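Local coordinates for protein ChiX (Serratia marcescens, PDB 5OPZ) that acts as a zinc-dependent L-Ala D-Glu endopeptidase that cleaves peptidoglycan and is required for chitinase secretion, at residues A[22-33]-A[73-81]; A[109-117]-A[127-135]. All coordinates share one frame; numbering follows the deposited sequence.

Contact 1 of 2, residues A[22-33]-A[73-81]; sequences LRGVHPDLVRVI and LTGHAVDVV. With ZN (zinc ion), chain C.
Gly-75 O takes a short, nearly straight hydrogen bond from His-26 N, 2.7 Å with an N-H...O angle of 172°, and this single polar bond ties the entry to helix 27-33 to the loop that leads into strand 77-81. Around the same oxygen gather carbons of the two residues that flank the peptide bond: His-26 CB lies 3.3 Å from Gly-75 O, and Val-25 CG1 also rests against it. Glycine suits position 75 because its phi is positive and because a beta carbon there would be pressed against Gly-24 O and His-26 N.

His-26 is also the N-cap of the helix. With CG anti to the backbone N (chi1 -167°), its ring turns back so that ND1 accepts from Asp-28 N, close to the ring plane, at 3.0 Å. CD2, the other ring atom bonded to CG, approaches His-76 NE2 obliquely, 3.9 Å away, the two ring planes inclined by 37°. His-76 is held in turn by a 2.7 Å hydrogen bond between its ND1 and Thr-74 OG1.

Farther along, the helix packs over one face of the antiparallel sheet to which strand 77-81 belongs. Val-78 is the strand residue that the helix and loop close over. Its CG1 meets Leu-22 CD2 at 3.8 Å and Val-25 CG1 slightly farther off, while CG2, set between the backbone N and the carbonyl carbon, meets Ile-33 CD1 tip to tip at 3.9 Å. Leu-29 fills the place between loop and strand, laying CD2 on the backbone of His-76 and Ala-77. Compact branched side chains suit this buried layer. The next residue, Asp-79, faces the other way, and its OD1 binds zinc at 2.0 Å beside His-72 and His-127.

Contact 2 of 2, residues A[109-117]-A[127-135]; sequences CGIIVEWGG and HFQLTFRDY. With ZN (zinc ion), chain C.
The five-membered ring of the Trp-115 indole and the ring of Phe-128 form an offset stack, their planes 16° apart, with Trp-115 CD1 over one face of the phenyl, toward its rim. Val-113 CG1 comes to the edge of the phenyl, and Gly-117 CA sits over the centre of an indole face, where the lack of a side chain makes room for it. At the indole edge His-127 O lies 3.3 Å from Trp-115 CD1, while NE1 bonds to Gly-125 O. These rings lie on the helix-covered face of an antiparallel beta hairpin, strands 113-115 and 127-130.

Glu-114 and Gln-129 make its hydrogen-bonded pair, with Glu-114 N to Gln-129 O at 2.8 Å, and Gly-116 N to His-127 O adds a further rung. On the other face Gln-129 NE2 reaches Glu-114 OE1 at 3.1 Å, from above the carboxylate plane. An amide can give and accept at once: Gln-129 OE1 takes the bond from His-127 NE2 (2.7 Å), fixing the rotation of the imidazole whose ND1 binds zinc. At the open end of the hairpin, Ile-111 CG2 touches Leu-130 CD2, and a water donates to both Ile-112 O and Asp-134 OD2, 2.8 Å from the latter.

Overall arrangement
Both contacts build on one antiparallel sheet, where strands 77-82 and 127-130 are neighbours joined by backbone bonds such as Val-78 with Phe-128. Contact 1 is the buried one, a helix and its capping loop set on the sheet, and its chemistry is mostly aliphatic with one short backbone bond. Contact 2 pairs the edge strand 113-115 with its neighbour and is only partly buried: rings face helix 92-109, whereas carboxylate, amide and water occupy the other side. Each supplies one zinc ligand, Asp-79 and His-127, with His-72 completing the protein's share. Asp-28 OD2 and Tyr-135 OH, 2.6 Å apart, join the two directly, probably through a hydrogen bond.

Contact 1 of 2, residues A[22-33]-A[73-81]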
loop_
_atom_site.group_PDB
_atom_site.type_symbol
_atom_site.label_atom_id
_atom_site.label_comp_id
_atom_site.label_asym_id
_atom_site.label_seq_id
_atom_site.Cartn_x
_atom_site.Cartn_y
_atom_site.Cartn_z
ATOM N N LEU A 22 -3.853 -8.451 2.231
ATOM C CA LEU A 22 -3.267 -8.697 0.927
ATOM C C LEU A 22 -3.930 -9.850 0.175
ATOM O O LEU A 22 -3.594 -10.085 -0.982
ATOM C CB LEU A 22 -1.771 -9.028 1.098
ATOM C CG LEU A 22 -0.900 -7.810 1.365
ATOM C CD1 LEU A 22 0.488 -8.215 1.851
ATOM C CD2 LEU A 22 -0.803 -6.926 0.148
ATOM N N ARG A 23 -4.845 -10.576 0.789
ATOM C CA ARG A 23 -5.491 -11.657 0.076
ATOM C C ARG A 23 -6.297 -11.097 -1.116
ATOM O O ARG A 23 -7.028 -10.102 -1.000
ATOM C CB ARG A 23 -6.370 -12.488 1.003
ATOM C CG ARG A 23 -5.607 -13.294 2.034
ATOM C CD ARG A 23 -6.660 -14.000 2.886
ATOM N NE ARG A 23 -6.095 -14.736 4.018
ATOM C CZ ARG A 23 -5.806 -16.036 4.010
ATOM N NH1 ARG A 23 -6.035 -16.795 2.936
ATOM N NH2 ARG A 23 -5.293 -16.594 5.110
ATOM N N GLY A 24 -6.118 -11.739 -2.269
ATOM C CA GLY A 24 -6.692 -11.282 -3.517
ATOM C C GLY A 24 -5.929 -10.217 -4.289
ATOM O O GLY A 24 -6.271 -9.917 -5.418
ATOM N N VAL A 25 -4.885 -9.649 -3.713
ATOM C CA VAL A 25 -4.023 -8.702 -4.403
ATOM C C VAL A 25 -3.141 -9.518 -5.366
ATOM O O VAL A 25 -2.735 -10.666 -5.092
ATOM C CB VAL A 25 -3.257 -7.856 -3.350
ATOM C CG1 VAL A 25 -2.220 -6.977 -3.965
ATOM C CG2 VAL A 25 -4.276 -7.024 -2.607
ATOM N N HIS A 26 -2.755 -8.885 -6.462
ATOM C CA HIS A 26 -1.865 -9.510 -7.456
ATOM C C HIS A 26 -0.638 -10.094 -6.773
ATOM O O HIS A 26 0.005 -9.365 -6.011
ATOM C CB HIS A 26 -1.427 -8.483 -8.490
ATOM C CG HIS A 26 -0.780 -9.080 -9.697
ATOM N ND1 HIS A 26 0.492 -9.609 -9.668
ATOM C CD2 HIS A 26 -1.250 -9.308 -10.942
ATOM C CE1 HIS A 26 0.778 -10.131 -10.846
ATOM N NE2 HIS A 26 -0.258 -9.936 -11.643
ATOM N N PRO A 27 -0.299 -11.375 -7.023
ATOM C CA PRO A 27 0.849 -11.968 -6.341
ATOM C C PRO A 27 2.150 -11.181 -6.423
ATOM O O PRO A 27 2.957 -11.281 -5.509
ATOM C CB PRO A 27 0.950 -13.359 -6.980
ATOM C CG PRO A 27 -0.428 -13.662 -7.477
ATOM C CD PRO A 27 -1.013 -12.346 -7.879
ATOM N N ASP A 28 2.419 -10.481 -7.514
ATOM C CA ASP A 28 3.647 -9.737 -7.651
ATOM C C ASP A 28 3.679 -8.526 -6.713
ATOM O O ASP A 28 4.730 -8.230 -6.112
ATOM C CB ASP A 28 3.937 -9.332 -9.082
ATOM C CG ASP A 28 4.266 -10.530 -9.969
ATOM O OD1 ASP A 28 4.486 -11.665 -9.448
ATOM O OD2 ASP A 28 4.310 -10.290 -11.187
ATOM N N LEU A 29 2.530 -7.853 -6.548
ATOM C CA LEU A 29 2.486 -6.760 -5.572
ATOM C C LEU A 29 2.572 -7.310 -4.149
ATOM O O LEU A 29 3.202 -6.731 -3.289
ATOM C CB LEU A 29 1.235 -5.917 -5.817
ATOM C CG LEU A 29 1.124 -4.686 -4.905
ATOM C CD1 LEU A 29 2.292 -3.760 -4.988
ATOM C CD2 LEU A 29 -0.133 -3.894 -5.284
ATOM N N VAL A 30 1.927 -8.447 -3.901
ATOM C CA VAL A 30 2.050 -9.063 -2.600
ATOM C C VAL A 30 3.515 -9.344 -2.260
ATOM O O VAL A 30 3.963 -9.098 -1.140
ATOM C CB VAL A 30 1.248 -10.369 -2.509
ATOM C CG1 VAL A 30 1.503 -11.098 -1.182
ATOM C CG2 VAL A 30 -0.231 -10.072 -2.668
ATOM N N ARG A 31 4.246 -9.868 -3.238
ATOM C CA ARG A 31 5.644 -10.217 -2.977
ATOM C C ARG A 31 6.450 -8.963 -2.579
ATOM O O ARG A 31 7.205 -8.978 -1.588
ATOM C CB ARG A 31 6.201 -10.888 -4.209
ATOM C CG ARG A 31 7.587 -11.455 -4.035
ATOM C CD ARG A 31 7.694 -12.752 -4.846
ATOM N NE ARG A 31 7.216 -12.543 -6.213
ATOM C CZ ARG A 31 7.906 -11.960 -7.194
ATOM N NH1 ARG A 31 9.164 -11.520 -7.020
ATOM N NH2 ARG A 31 7.325 -11.833 -8.381
ATOM N N VAL A 32 6.196 -7.859 -3.272
ATOM C CA VAL A 32 6.886 -6.627 -2.982
ATOM C C VAL A 32 6.541 -6.074 -1.592
ATOM O O VAL A 32 7.427 -5.696 -0.793
ATOM C CB VAL A 32 6.606 -5.557 -4.049
ATOM C CG1 VAL A 32 7.097 -4.194 -3.611
ATOM C CG2 VAL A 32 7.235 -5.975 -5.388
ATOM N N ILE A 33 5.252 -6.082 -1.280
ATOM C CA ILE A 33 4.841 -5.525 0.003
ATOM C C ILE A 33 5.362 -6.384 1.139
ATOM O O ILE A 33 5.757 -5.856 2.200
ATOM C CB ILE A 33 3.311 -5.328 0.098
ATOM C CG1 ILE A 33 2.818 -4.321 -0.965
ATOM C CG2 ILE A 33 2.908 -4.862 1.486
ATOM C CD1 ILE A 33 3.365 -2.897 -0.891
ATOM N N LEU A 73 -9.564 -2.376 -7.850
ATOM C CA LEU A 73 -10.592 -3.320 -8.193
ATOM C C LEU A 73 -10.089 -4.641 -8.713
ATOM O O LEU A 73 -10.750 -5.653 -8.545
ATOM C CB LEU A 73 -11.518 -2.724 -9.267
ATOM C CG LEU A 73 -12.423 -1.579 -8.814
ATOM C CD1 LEU A 73 -13.199 -1.019 -9.977
ATOM C CD2 LEU A 73 -13.381 -2.051 -7.769
ATOM N N THR A 74 -8.929 -4.604 -9.359
ATOM C CA THR A 74 -8.396 -5.741 -10.086
ATOM C C THR A 74 -7.248 -6.422 -9.319
ATOM O O THR A 74 -6.702 -7.387 -9.789
ATOM C CB THR A 74 -7.906 -5.256 -11.453
ATOM O OG1 THR A 74 -7.031 -4.136 -11.246
ATOM C CG2 THR A 74 -9.046 -4.862 -12.371
ATOM N N GLY A 75 -6.906 -5.940 -8.127
ATOM C CA GLY A 75 -5.818 -6.489 -7.359
ATOM C C GLY A 75 -4.479 -5.817 -7.537
ATOM O O GLY A 75 -3.478 -6.325 -7.065
ATOM N N HIS A 76 -4.429 -4.668 -8.222
ATOM C CA HIS A 76 -3.156 -4.051 -8.590
ATOM C C HIS A 76 -2.717 -2.906 -7.649
ATOM O O HIS A 76 -1.730 -2.209 -7.989
ATOM C CB HIS A 76 -3.161 -3.587 -10.041
ATOM C CG HIS A 76 -3.318 -4.691 -11.032
ATOM N ND1 HIS A 76 -4.548 -5.185 -11.403
ATOM C CD2 HIS A 76 -2.403 -5.369 -11.766
ATOM C CE1 HIS A 76 -4.378 -6.117 -12.320
ATOM N NE2 HIS A 76 -3.090 -6.262 -12.544
ATOM N N ALA A 77 -3.395 -2.704 -6.517
ATOM C CA ALA A 77 -3.018 -1.612 -5.631
ATOM C C ALA A 77 -3.282 -1.952 -4.191
ATOM O O ALA A 77 -4.127 -2.773 -3.867
ATOM C CB ALA A 77 -3.790 -0.366 -6.021
ATOM N N VAL A 78 -2.528 -1.308 -3.315
ATOM C CA VAL A 78 -2.748 -1.338 -1.873
ATOM C C VAL A 78 -2.655 0.083 -1.340
ATOM O O VAL A 78 -1.887 0.903 -1.860
ATOM C CB VAL A 78 -1.737 -2.243 -1.127
ATOM C CG1 VAL A 78 -1.904 -3.689 -1.584
ATOM C CG2 VAL A 78 -0.323 -1.781 -1.337
ATOM N N ASP A 79 -3.420 0.329 -0.270
ATOM C CA ASP A 79 -3.200 1.473 0.619
ATOM C C ASP A 79 -2.641 0.955 1.933
ATOM O O ASP A 79 -3.198 0.037 2.495
ATOM C CB ASP A 79 -4.508 2.203 0.837
ATOM C CG ASP A 79 -5.015 2.935 -0.375
ATOM O OD1 ASP A 79 -4.345 3.028 -1.393
ATOM O OD2 ASP A 79 -6.132 3.446 -0.323
ATOM N N VAL A 80 -1.528 1.528 2.336
ATOM C CA VAL A 80 -0.906 1.168 3.584
ATOM C C VAL A 80 -1.283 2.186 4.658
ATOM O O VAL A 80 -1.671 3.305 4.379
ATOM C CB VAL A 80 0.633 1.066 3.507
ATOM C CG1 VAL A 80 1.049 0.082 2.419
ATOM C CG2 VAL A 80 1.279 2.407 3.247
ATOM N N VAL A 81 -1.193 1.739 5.892
ATOM C CA VAL A 81 -1.391 2.592 7.047
ATOM C C VAL A 81 -0.159 2.453 7.955
ATOM O O VAL A 81 0.211 1.319 8.358
ATOM C CB VAL A 81 -2.704 2.310 7.799
ATOM C CG1 VAL A 81 -2.813 0.906 8.274
ATOM C CG2 VAL A 81 -2.888 3.286 8.951
HETATM ZN ZN ZN C . -5.243 3.483 -3.112
#

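Contact 2 of 2, residues A[109-117]-A[127-135]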
loop_
_atom_site.group_PDB
_atom_site.type_symbol
_atom_site.label_atom_id
_atom_site.label_comp_id
_atom_site.label_asym_id
_atom_site.label_seq_id
_atom_site.Cartn_x
_atom_site.Cartn_y
_atom_site.Cartn_z
ATOM N N CYS A 109 12.853 -7.036 -6.749
ATOM C CA CYS A 109 11.965 -7.954 -7.471
ATOM C C CYS A 109 11.862 -7.675 -8.945
ATOM O O CYS A 109 11.212 -8.436 -9.675
ATOM C CB CYS A 109 10.546 -7.920 -6.876
ATOM S SG CYS A 109 10.437 -8.543 -5.182
ATOM N N GLY A 110 12.473 -6.593 -9.408
ATOM C CA GLY A 110 12.435 -6.276 -10.810
ATOM C C GLY A 110 11.093 -5.734 -11.265
ATOM O O GLY A 110 10.712 -5.929 -12.440
ATOM N N ILE A 111 10.366 -5.048 -10.370
ATOM C CA ILE A 111 8.999 -4.573 -10.650
ATOM C C ILE A 111 8.919 -3.113 -10.288
ATOM O O ILE A 111 9.301 -2.755 -9.196
ATOM C CB ILE A 111 7.995 -5.348 -9.781
ATOM C CG1 ILE A 111 7.978 -6.823 -10.161
ATOM C CG2 ILE A 111 6.591 -4.749 -9.847
ATOM C CD1 ILE A 111 7.346 -7.671 -9.125
ATOM N N ILE A 112 8.367 -2.275 -11.146
ATOM C CA ILE A 112 8.123 -0.867 -10.803
ATOM C C ILE A 112 6.829 -0.796 -9.978
ATOM O O ILE A 112 5.796 -1.336 -10.369
ATOM C CB ILE A 112 8.060 -0.020 -12.088
ATOM C CG1 ILE A 112 9.433 0.021 -12.762
ATOM C CG2 ILE A 112 7.551 1.374 -11.780
ATOM C CD1 ILE A 112 9.377 0.629 -14.149
ATOM N N VAL A 113 6.890 -0.126 -8.822
ATOM C CA VAL A 113 5.670 0.134 -8.059
ATOM C C VAL A 113 5.524 1.631 -7.953
ATOM O O VAL A 113 6.390 2.279 -7.415
ATOM C CB VAL A 113 5.699 -0.540 -6.663
ATOM C CG1 VAL A 113 4.476 -0.177 -5.814
ATOM C CG2 VAL A 113 5.837 -2.048 -6.856
ATOM N N GLU A 114 4.399 2.168 -8.392
ATOM C CA GLU A 114 4.122 3.596 -8.318
ATOM C C GLU A 114 3.569 3.910 -6.947
ATOM O O GLU A 114 2.791 3.148 -6.387
ATOM C CB GLU A 114 3.104 4.020 -9.372
ATOM C CG GLU A 114 3.587 3.990 -10.807
ATOM C CD GLU A 114 2.489 4.294 -11.825
ATOM O OE1 GLU A 114 1.516 3.512 -11.963
ATOM O OE2 GLU A 114 2.598 5.336 -12.487
ATOM N N TRP A 115 4.030 5.029 -6.414
ATOM C CA TRP A 115 3.640 5.536 -5.109
ATOM C C TRP A 115 2.803 6.825 -5.260
ATOM O O TRP A 115 3.213 7.723 -5.984
ATOM C CB TRP A 115 4.886 5.824 -4.274
ATOM C CG TRP A 115 4.638 6.366 -2.932
ATOM C CD1 TRP A 115 3.630 6.003 -2.082
ATOM C CD2 TRP A 115 5.371 7.407 -2.263
ATOM N NE1 TRP A 115 3.732 6.698 -0.908
ATOM C CE2 TRP A 115 4.789 7.560 -0.983
ATOM C CE3 TRP A 115 6.512 8.155 -2.581
ATOM C CZ2 TRP A 115 5.274 8.514 -0.065
ATOM C CZ3 TRP A 115 6.997 9.079 -1.657
ATOM C CH2 TRP A 115 6.373 9.245 -0.432
ATOM N N GLY A 116 1.717 6.931 -4.518
ATOM C CA GLY A 116 0.902 8.154 -4.532
ATOM C C GLY A 116 1.625 9.351 -3.997
ATOM O O GLY A 116 1.202 10.466 -4.224
ATOM N N GLY A 117 2.720 9.132 -3.274
ATOM C CA GLY A 117 3.542 10.243 -2.840
ATOM C C GLY A 117 4.312 10.939 -3.941
ATOM O O GLY A 117 4.826 12.023 -3.726
ATOM N N HIS A 127 -0.924 5.109 -1.015
ATOM C CA HIS A 127 -1.228 4.337 -2.198
ATOM C C HIS A 127 -0.014 3.857 -2.916
ATOM O O HIS A 127 0.873 4.631 -3.237
ATOM C CB HIS A 127 -2.078 5.222 -3.114
ATOM C CG HIS A 127 -2.556 4.542 -4.366
ATOM N ND1 HIS A 127 -3.693 3.777 -4.422
ATOM C CD2 HIS A 127 -1.940 4.367 -5.549
ATOM C CE1 HIS A 127 -3.833 3.253 -5.616
ATOM N NE2 HIS A 127 -2.758 3.572 -6.305
ATOM N N PHE A 128 0.001 2.552 -3.203
ATOM C CA PHE A 128 1.025 1.945 -4.064
ATOM C C PHE A 128 0.319 1.089 -5.144
ATOM O O PHE A 128 -0.684 0.423 -4.814
ATOM C CB PHE A 128 1.986 1.061 -3.299
ATOM C CG PHE A 128 2.812 1.784 -2.300
ATOM C CD1 PHE A 128 2.337 2.090 -1.042
ATOM C CD2 PHE A 128 4.011 2.308 -2.677
ATOM C CE1 PHE A 128 3.129 2.739 -0.112
ATOM C CE2 PHE A 128 4.837 2.924 -1.765
ATOM C CZ PHE A 128 4.378 3.178 -0.490
ATOM N N GLN A 129 0.858 1.047 -6.362
ATOM C CA GLN A 129 0.226 0.217 -7.405
ATOM C C GLN A 129 1.252 -0.312 -8.372
ATOM O O GLN A 129 2.272 0.307 -8.634
ATOM C CB GLN A 129 -0.891 0.958 -8.162
ATOM C CG GLN A 129 -0.393 2.158 -8.946
ATOM C CD GLN A 129 -1.491 2.882 -9.615
ATOM O OE1 GLN A 129 -2.509 3.205 -9.014
ATOM N NE2 GLN A 129 -1.337 3.100 -10.918
ATOM N N LEU A 130 0.875 -1.438 -8.978
ATOM C CA LEU A 130 1.558 -1.892 -10.180
ATOM C C LEU A 130 1.151 -1.003 -11.363
ATOM O O LEU A 130 0.039 -0.472 -11.398
ATOM C CB LEU A 130 1.173 -3.329 -10.511
ATOM C CG LEU A 130 1.553 -4.367 -9.428
ATOM C CD1 LEU A 130 0.991 -5.732 -9.758
ATOM C CD2 LEU A 130 3.068 -4.445 -9.237
ATOM N N THR A 131 2.053 -0.798 -12.317
ATOM C CA THR A 131 1.753 0.117 -13.423
ATOM C C THR A 131 0.818 -0.524 -14.433
ATOM O O THR A 131 0.851 -1.744 -14.638
ATOM C CB THR A 131 2.976 0.656 -14.190
ATOM O OG1 THR A 131 3.590 -0.358 -14.948
ATOM C CG2 THR A 131 3.984 1.221 -13.315
ATOM N N PHE A 132 0.027 0.329 -15.080
ATOM C CA PHE A 132 -0.768 -0.111 -16.230
ATOM C C PHE A 132 0.088 -0.620 -17.380
ATOM O O PHE A 132 -0.316 -1.583 -18.052
ATOM C CB PHE A 132 -1.685 1.004 -16.709
ATOM C CG PHE A 132 -2.941 1.156 -15.891
ATOM C CD1 PHE A 132 -3.965 0.216 -15.938
ATOM C CD2 PHE A 132 -3.124 2.264 -15.081
ATOM C CE1 PHE A 132 -5.155 0.378 -15.211
ATOM C CE2 PHE A 132 -4.310 2.445 -14.355
ATOM C CZ PHE A 132 -5.303 1.469 -14.394
ATOM N N ARG A 133 1.245 0.009 -17.614
ATOM C CA ARG A 133 2.129 -0.432 -18.706
ATOM C C ARG A 133 2.653 -1.859 -18.486
ATOM O O ARG A 133 2.620 -2.704 -19.394
ATOM C CB ARG A 133 3.299 0.522 -18.941
ATOM C CG ARG A 133 2.868 1.916 -19.414
ATOM C CD ARG A 133 3.986 2.937 -19.210
ATOM N NE ARG A 133 3.679 4.308 -19.664
ATOM C CZ ARG A 133 3.516 4.720 -20.924
ATOM N NH1 ARG A 133 3.253 6.004 -21.143
ATOM N NH2 ARG A 133 3.582 3.902 -21.967
ATOM N N ASP A 134 3.048 -2.171 -17.257
ATOM C CA ASP A 134 3.612 -3.489 -16.992
ATOM C C ASP A 134 2.578 -4.541 -16.764
ATOM O O ASP A 134 2.831 -5.727 -17.036
ATOM C CB ASP A 134 4.516 -3.489 -15.760
ATOM C CG ASP A 134 5.730 -2.638 -15.909
ATOM O OD1 ASP A 134 6.300 -2.560 -17.030
ATOM O OD2 ASP A 134 6.149 -2.051 -14.865
ATOM N N TYR A 135 1.462 -4.134 -16.165
ATOM C CA TYR A 135 0.408 -4.998 -15.696
ATOM C C TYR A 135 -0.921 -4.443 -16.191
ATOM O O TYR A 135 -1.629 -3.819 -15.396
ATOM C CB TYR A 135 0.431 -5.095 -14.159
ATOM C CG TYR A 135 1.603 -5.852 -13.624
ATOM C CD1 TYR A 135 2.822 -5.211 -13.366
ATOM C CD2 TYR A 135 1.517 -7.220 -13.386
ATOM C CE1 TYR A 135 3.906 -5.917 -12.890
ATOM C CE2 TYR A 135 2.613 -7.929 -12.927
ATOM C CZ TYR A 135 3.800 -7.279 -12.651
ATOM O OH TYR A 135 4.946 -7.944 -12.238
HETATM ZN ZN ZN C . -5.243 3.483 -3.112
HETATM O O HOH W 1 4.605 -2.298 -12.516
HETATM O O HOH W 2 8.638 -3.142 -13.964
HETATM O O HOH W 3 0.129 3.079 -14.174
#